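Local coordinates for SnoaL-like polyketide cyclase (Agrobacterium tumefaciens str. C58, PDB 3EHC), which is of unknown function but belongs to the SnoaL-like polyketide cyclase family, and may therefore act on a polyketide-like substrate, at the interface of chains A and B. Numbering follows the deposited sequence. Chains: chain A/B, SnoaL-like polyketide cyclase.

Contact 1: the interface of chains A and B. Residues chain A 68, 71, 73, 103, 115; chain B 64, 66, 73.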
ATOM      1  N   ASP A  68      -6.157  12.337   7.813  1.00 36.22           N
ATOM      2  CA  ASP A  68      -7.117  12.851   8.765  1.00 37.41           C
ATOM      3  C   ASP A  68      -6.329  13.421   9.961  1.00 38.79           C
ATOM      4  O   ASP A  68      -5.188  13.871   9.791  1.00 39.11           O
ATOM      5  CB  ASP A  68      -8.153  11.759   9.133  1.00 36.10           C
ATOM      6  CG  ASP A  68      -7.549  10.545   9.845  1.00 37.88           C
ATOM      7  OD1 ASP A  68      -6.459  10.655  10.452  1.00 35.20           O
ATOM      8  OD2 ASP A  68      -8.180   9.454   9.794  1.00 37.11           O
ATOM      9  N   ARG A  71      -3.795  10.091  11.089  1.00 39.73           N
ATOM     10  CA  ARG A  71      -3.170   9.180  10.135  1.00 39.18           C
ATOM     11  C   ARG A  71      -2.990   9.780   8.746  1.00 36.68           C
ATOM     12  O   ARG A  71      -3.768  10.631   8.308  1.00 34.42           O
ATOM     13  CB  ARG A  71      -4.029   7.920   9.981  1.00 39.50           C
ATOM     14  CG  ARG A  71      -4.205   7.133  11.231  1.00 42.02           C
ATOM     15  CD  ARG A  71      -4.923   5.835  10.934  1.00 49.68           C
ATOM     16  NE  ARG A  71      -4.539   4.827  11.908  1.00 49.99           N
ATOM     17  CZ  ARG A  71      -5.306   4.366  12.884  1.00 51.95           C
ATOM     18  NH1 ARG A  71      -6.565   4.760  13.004  1.00 57.81           N
ATOM     19  NH2 ARG A  71      -4.808   3.466  13.736  1.00 59.44           N
ATOM     20  N   ALA A  73      -1.903   8.328   4.663  1.00 33.46           N
ATOM     21  CA  ALA A  73      -1.540   7.253   3.718  1.00 33.28           C
ATOM     22  C   ALA A  73      -0.949   7.921   2.473  1.00 33.88           C
ATOM     23  O   ALA A  73      -1.514   8.893   1.960  1.00 33.01           O
ATOM     24  CB  ALA A  73      -2.769   6.405   3.369  1.00 27.49           C
ATOM     25  N   PHE A 103       1.178   3.603   5.284  1.00 34.25           N
ATOM     26  CA  PHE A 103       0.294   4.195   6.285  1.00 33.63           C
ATOM     27  C   PHE A 103       1.137   4.651   7.474  1.00 34.85           C
ATOM     28  O   PHE A 103       2.036   3.946   7.927  1.00 34.19           O
ATOM     29  CB  PHE A 103      -0.755   3.176   6.756  1.00 31.09           C
ATOM     30  CG  PHE A 103      -1.805   2.860   5.736  1.00 30.29           C
ATOM     31  CD1 PHE A 103      -1.537   1.980   4.691  1.00 33.91           C
ATOM     32  CD2 PHE A 103      -3.074   3.448   5.808  1.00 32.60           C
ATOM     33  CE1 PHE A 103      -2.507   1.688   3.715  1.00 32.14           C
ATOM     34  CE2 PHE A 103      -4.045   3.161   4.837  1.00 32.77           C
ATOM     35  CZ  PHE A 103      -3.744   2.278   3.785  1.00 32.19           C
ATOM     36  N   TRP A 115       3.299   1.310   8.390  1.00 33.46           N
ATOM     37  CA  TRP A 115       3.097   0.094   7.646  1.00 34.25           C
ATOM     38  C   TRP A 115       3.325   0.361   6.179  1.00 35.28           C
ATOM     39  O   TRP A 115       2.609   1.124   5.589  1.00 33.17           O
ATOM     40  CB  TRP A 115       1.697  -0.468   7.826  1.00 37.10           C
ATOM     41  CG  TRP A 115       1.387  -0.777   9.220  1.00 38.52           C
ATOM     42  CD1 TRP A 115       1.495  -1.989   9.841  1.00 39.12           C
ATOM     43  CD2 TRP A 115       0.919   0.155  10.204  1.00 34.77           C
ATOM     44  NE1 TRP A 115       1.130  -1.858  11.159  1.00 42.46           N
ATOM     45  CE2 TRP A 115       0.766  -0.557  11.408  1.00 41.10           C
ATOM     46  CE3 TRP A 115       0.625   1.542  10.181  1.00 43.67           C
ATOM     47  CZ2 TRP A 115       0.317   0.062  12.602  1.00 45.87           C
ATOM     48  CZ3 TRP A 115       0.170   2.161  11.358  1.00 41.59           C
ATOM     49  CH2 TRP A 115       0.002   1.409  12.551  1.00 40.75           C
TER
ATOM     50  N   ILE B  64      -6.813  -0.782   8.672  1.00 33.18           N
ATOM     51  CA  ILE B  64      -6.693   0.686   8.740  1.00 33.66           C
ATOM     52  C   ILE B  64      -7.459   1.257   7.573  1.00 33.59           C
ATOM     53  O   ILE B  64      -7.348   0.739   6.476  1.00 31.85           O
ATOM     54  CB  ILE B  64      -5.231   1.244   8.656  1.00 35.26           C
ATOM     55  CG1 ILE B  64      -4.289   0.548   9.645  1.00 34.05           C
ATOM     56  CG2 ILE B  64      -5.271   2.784   8.873  1.00 31.77           C
ATOM     57  CD1 ILE B  64      -2.826   0.739   9.366  1.00 33.20           C
ATOM     58  N   VAL B  66      -8.192   5.258   6.001  1.00 34.29           N
ATOM     59  CA  VAL B  66      -7.994   6.698   6.015  1.00 32.86           C
ATOM     60  C   VAL B  66      -8.754   7.282   4.823  1.00 32.43           C
ATOM     61  O   VAL B  66      -8.607   6.827   3.684  1.00 32.32           O
ATOM     62  CB  VAL B  66      -6.528   7.126   5.878  1.00 31.68           C
ATOM     63  CG1 VAL B  66      -6.404   8.586   6.297  1.00 31.42           C
ATOM     64  CG2 VAL B  66      -5.565   6.237   6.678  1.00 33.24           C
ATOM     65  N   ALA B  73      -7.968   5.244   1.540  1.00 33.30           N
ATOM     66  CA  ALA B  73      -6.841   4.318   1.552  1.00 33.03           C
ATOM     67  C   ALA B  73      -7.141   3.239   2.600  1.00 33.67           C
ATOM     68  O   ALA B  73      -7.522   3.564   3.745  1.00 32.33           O
ATOM     69  CB  ALA B  73      -5.575   5.059   1.892  1.00 30.94           C
TER

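Contact 2: the interface of chains A and B. Residues chain A 64, 66; chain B 66-68, 71, 103.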
ATOM      1  N   ILE A  64      -0.063  10.427  -4.252  1.00 33.59           N
ATOM      2  CA  ILE A  64      -1.363  10.565  -3.566  1.00 33.20           C
ATOM      3  C   ILE A  64      -1.104  10.689  -2.082  1.00 33.56           C
ATOM      4  O   ILE A  64      -0.295   9.947  -1.516  1.00 32.09           O
ATOM      5  CB  ILE A  64      -2.317   9.337  -3.783  1.00 34.87           C
ATOM      6  CG1 ILE A  64      -2.339   8.900  -5.260  1.00 34.72           C
ATOM      7  CG2 ILE A  64      -3.754   9.661  -3.316  1.00 30.75           C
ATOM      8  CD1 ILE A  64      -3.198   7.701  -5.530  1.00 30.35           C
ATOM      9  N   VAL A  66      -3.554  10.925   1.446  1.00 34.15           N
ATOM     10  CA  VAL A  66      -4.863  10.936   2.112  1.00 33.22           C
ATOM     11  C   VAL A  66      -4.603  11.018   3.613  1.00 32.19           C
ATOM     12  O   VAL A  66      -3.889  10.225   4.143  1.00 32.23           O
ATOM     13  CB  VAL A  66      -5.723   9.669   1.812  1.00 33.51           C
ATOM     14  CG1 VAL A  66      -7.160   9.804   2.430  1.00 34.07           C
ATOM     15  CG2 VAL A  66      -5.852   9.445   0.331  1.00 35.26           C
TER
ATOM     16  N   VAL B  66      -8.192   5.258   6.001  1.00 34.29           N
ATOM     17  CA  VAL B  66      -7.994   6.698   6.015  1.00 32.86           C
ATOM     18  C   VAL B  66      -8.754   7.282   4.823  1.00 32.43           C
ATOM     19  O   VAL B  66      -8.607   6.827   3.684  1.00 32.32           O
ATOM     20  CB  VAL B  66      -6.528   7.126   5.878  1.00 31.68           C
ATOM     21  CG1 VAL B  66      -6.404   8.586   6.297  1.00 31.42           C
ATOM     22  CG2 VAL B  66      -5.565   6.237   6.678  1.00 33.24           C
ATOM     23  N   SER B  67      -9.568   8.290   5.068  1.00 33.50           N
ATOM     24  CA  SER B  67     -10.347   8.865   3.979  1.00 33.98           C
ATOM     25  C   SER B  67     -10.656  10.344   4.146  1.00 34.51           C
ATOM     26  O   SER B  67     -10.663  10.906   5.258  1.00 33.66           O
ATOM     27  CB  SER B  67     -11.644   8.069   3.762  1.00 34.27           C
ATOM     28  OG  SER B  67     -12.442   8.057   4.930  1.00 35.02           O
ATOM     29  N   ASP B  68     -10.933  10.971   3.009  1.00 36.35           N
ATOM     30  CA  ASP B  68     -11.430  12.347   2.987  1.00 37.76           C
ATOM     31  C   ASP B  68     -12.699  12.407   2.121  1.00 38.93           C
ATOM     32  O   ASP B  68     -13.443  11.426   2.044  1.00 39.22           O
ATOM     33  CB  ASP B  68     -10.333  13.340   2.573  1.00 36.84           C
ATOM     34  CG  ASP B  68      -9.722  13.035   1.213  1.00 38.38           C
ATOM     35  OD1 ASP B  68     -10.438  12.512   0.333  1.00 37.64           O
ATOM     36  OD2 ASP B  68      -8.513  13.331   1.028  1.00 41.46           O
ATOM     37  N   ARG B  71     -11.413  10.428  -1.470  1.00 39.48           N
ATOM     38  CA  ARG B  71     -10.469   9.318  -1.538  1.00 39.66           C
ATOM     39  C   ARG B  71     -10.462   8.474  -0.274  1.00 36.80           C
ATOM     40  O   ARG B  71     -10.729   8.969   0.816  1.00 34.38           O
ATOM     41  CB  ARG B  71      -9.074   9.856  -1.818  1.00 39.89           C
ATOM     42  CG  ARG B  71      -8.919  10.612  -3.132  1.00 43.57           C
ATOM     43  CD  ARG B  71      -7.469  11.067  -3.320  1.00 49.38           C
ATOM     44  NE  ARG B  71      -6.909  10.623  -4.604  1.00 55.28           N
ATOM     45  CZ  ARG B  71      -6.725  11.401  -5.676  1.00 56.58           C
ATOM     46  NH1 ARG B  71      -7.046  12.699  -5.648  1.00 58.25           N
ATOM     47  NH2 ARG B  71      -6.227  10.872  -6.798  1.00 59.77           N
ATOM     48  N   PHE B 103      -5.452   2.364  -2.656  1.00 34.08           N
ATOM     49  CA  PHE B 103      -6.057   3.701  -2.773  1.00 34.28           C
ATOM     50  C   PHE B 103      -7.255   3.670  -3.734  1.00 34.72           C
ATOM     51  O   PHE B 103      -7.192   3.042  -4.795  1.00 33.48           O
ATOM     52  CB  PHE B 103      -5.025   4.731  -3.293  1.00 34.64           C
ATOM     53  CG  PHE B 103      -3.978   5.074  -2.301  1.00 32.76           C
ATOM     54  CD1 PHE B 103      -2.857   4.260  -2.151  1.00 35.20           C
ATOM     55  CD2 PHE B 103      -4.114   6.176  -1.457  1.00 35.34           C
ATOM     56  CE1 PHE B 103      -1.911   4.540  -1.190  1.00 31.52           C
ATOM     57  CE2 PHE B 103      -3.118   6.454  -0.489  1.00 29.20           C
ATOM     58  CZ  PHE B 103      -2.053   5.643  -0.371  1.00 31.79           C
TER

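Contact 1: the interface of chains A and B
Strands 64-67 and 71-80 of chain B lie here against the sheet of chain A, meeting its strands 71-80, 96-107 and 110-118 and the turn at A:Asp68. B:Ile64 buries more surface than the other residues here and divides its contacts between two branches. Its CD1 methyl rests over one face of the A:Trp115 indole, 3.9 Å from the centroid of the six-membered ring and displaced toward the rim, a CH-pi contact. The other branch, CG2, points away from the backbone N and meets the side chain of A:Arg71, which crosses the isoleucine at a slant, so that CD and NE of the arginine both border CG2, each at 3.7 Å. The same CG2 methyl is 3.8 Å from CD2 of A:Phe103.

B:Ile64 CG2 approaches the A:Phe103 ring from one side of its plane, outside the rim, and B:Val66 CG2 meets its CD2-CE2 edge; both aliphatic side chains run counter to the phenyl side chain. With CG beside its own backbone N (chi1 -71°), the ring projects toward chain B; its CD2 lies 3.8 Å from CG2 of B:Val66, while its edge is directed at the backbone carbonyl carbon of B:Ala73. The face opposite B:Ile64 is backed by the CB methyl of A:Ala73 from its own chain. The two copies of residue 73 meet methyl to methyl, CB of A:Ala73 standing 3.4 Å from CB of B:Ala73, a tight approach, possible because both side chains are small where the strands 71-80 pass each other.

At the turn, the backbone N of A:Arg71 donates a hydrogen bond to the carboxylate OD1 of A:Asp68 (2.8 Å), received nearly in line with the C-O bond. This probably steadies the turn beside the CG1 methyl of B:Val66. The patch thus sits on the sheet face that each subunit turns to its partner, toward the end marked by the turn between strands 64-67 and 71-80.

Contact 2: the interface of chains A and B
A:Val66 and A:Ile64 form the apolar centre, set against B:Phe103 and the aliphatic stem of B:Arg71. Their side chains point from strand 64-67 of chain A toward the B:Phe103 ring, each running antiparallel to it. CG2 of A:Ile64 lies to one side of the ring plane, outside the rim and 4.0 Å from CD2 of the phenyl group, whereas CG2 of A:Val66 comes in at the CD2-CE2 edge.

The two methyls of A:Val66 serve different neighbours. CG2 lies 3.9 Å from CB of B:Arg71. CG1 takes the position opposite the backbone N (chi1 -174°) and is thereby directed at the end of strand 64-67 in chain B, where it rests 3.7 Å from CA of B:Ser67. It also touches the backbone carbonyl O of B:Val66 at 3.5 Å, a van der Waals contact with a polar atom. In return, the CG1 methyl of B:Val66 lies near the carbonyl O of A:Val66, so the two valines pack reciprocally, methyl against main chain.

Farther out, B:Arg71 passes over A:Ile64 at a slant. Its side chain bends at chi3 (126°), bringing NE to 3.5 Å from CG2 of A:Ile64, closer than its CD. The base of the guanidinium group therefore borders the hydrophobic patch by packing.

At the polar rim, the carboxylate of B:Asp68 lies beside A:Val66, with OD2 4.0 Å from its CG1 methyl. The other oxygen, OD1, turns back into its own chain, probably stabilising the turn that leads into strand 71-80: it accepts a hydrogen bond from the backbone N of B:Arg71 at 2.9 Å, with an angle of 143° at the hydrogen.

Contact 1 and contact 2 are neighbouring patches of one two-fold interface, the centres of their C-alpha atoms about 7 Å apart. B:Val66 belongs to both, joining them through strand 64-67 of chain B. They are largely symmetry twins: the residues that chain B inserts in contact 1 have counterparts supplied by chain A in contact 2. The twins are not exact copies in their side chains; the arginine differs modestly in the torsion before NE. Together they form a continuous, mainly apolar strip where the two sheets face each other, consistent with a dimer, although the structure alone does not show the oligomeric state in solution.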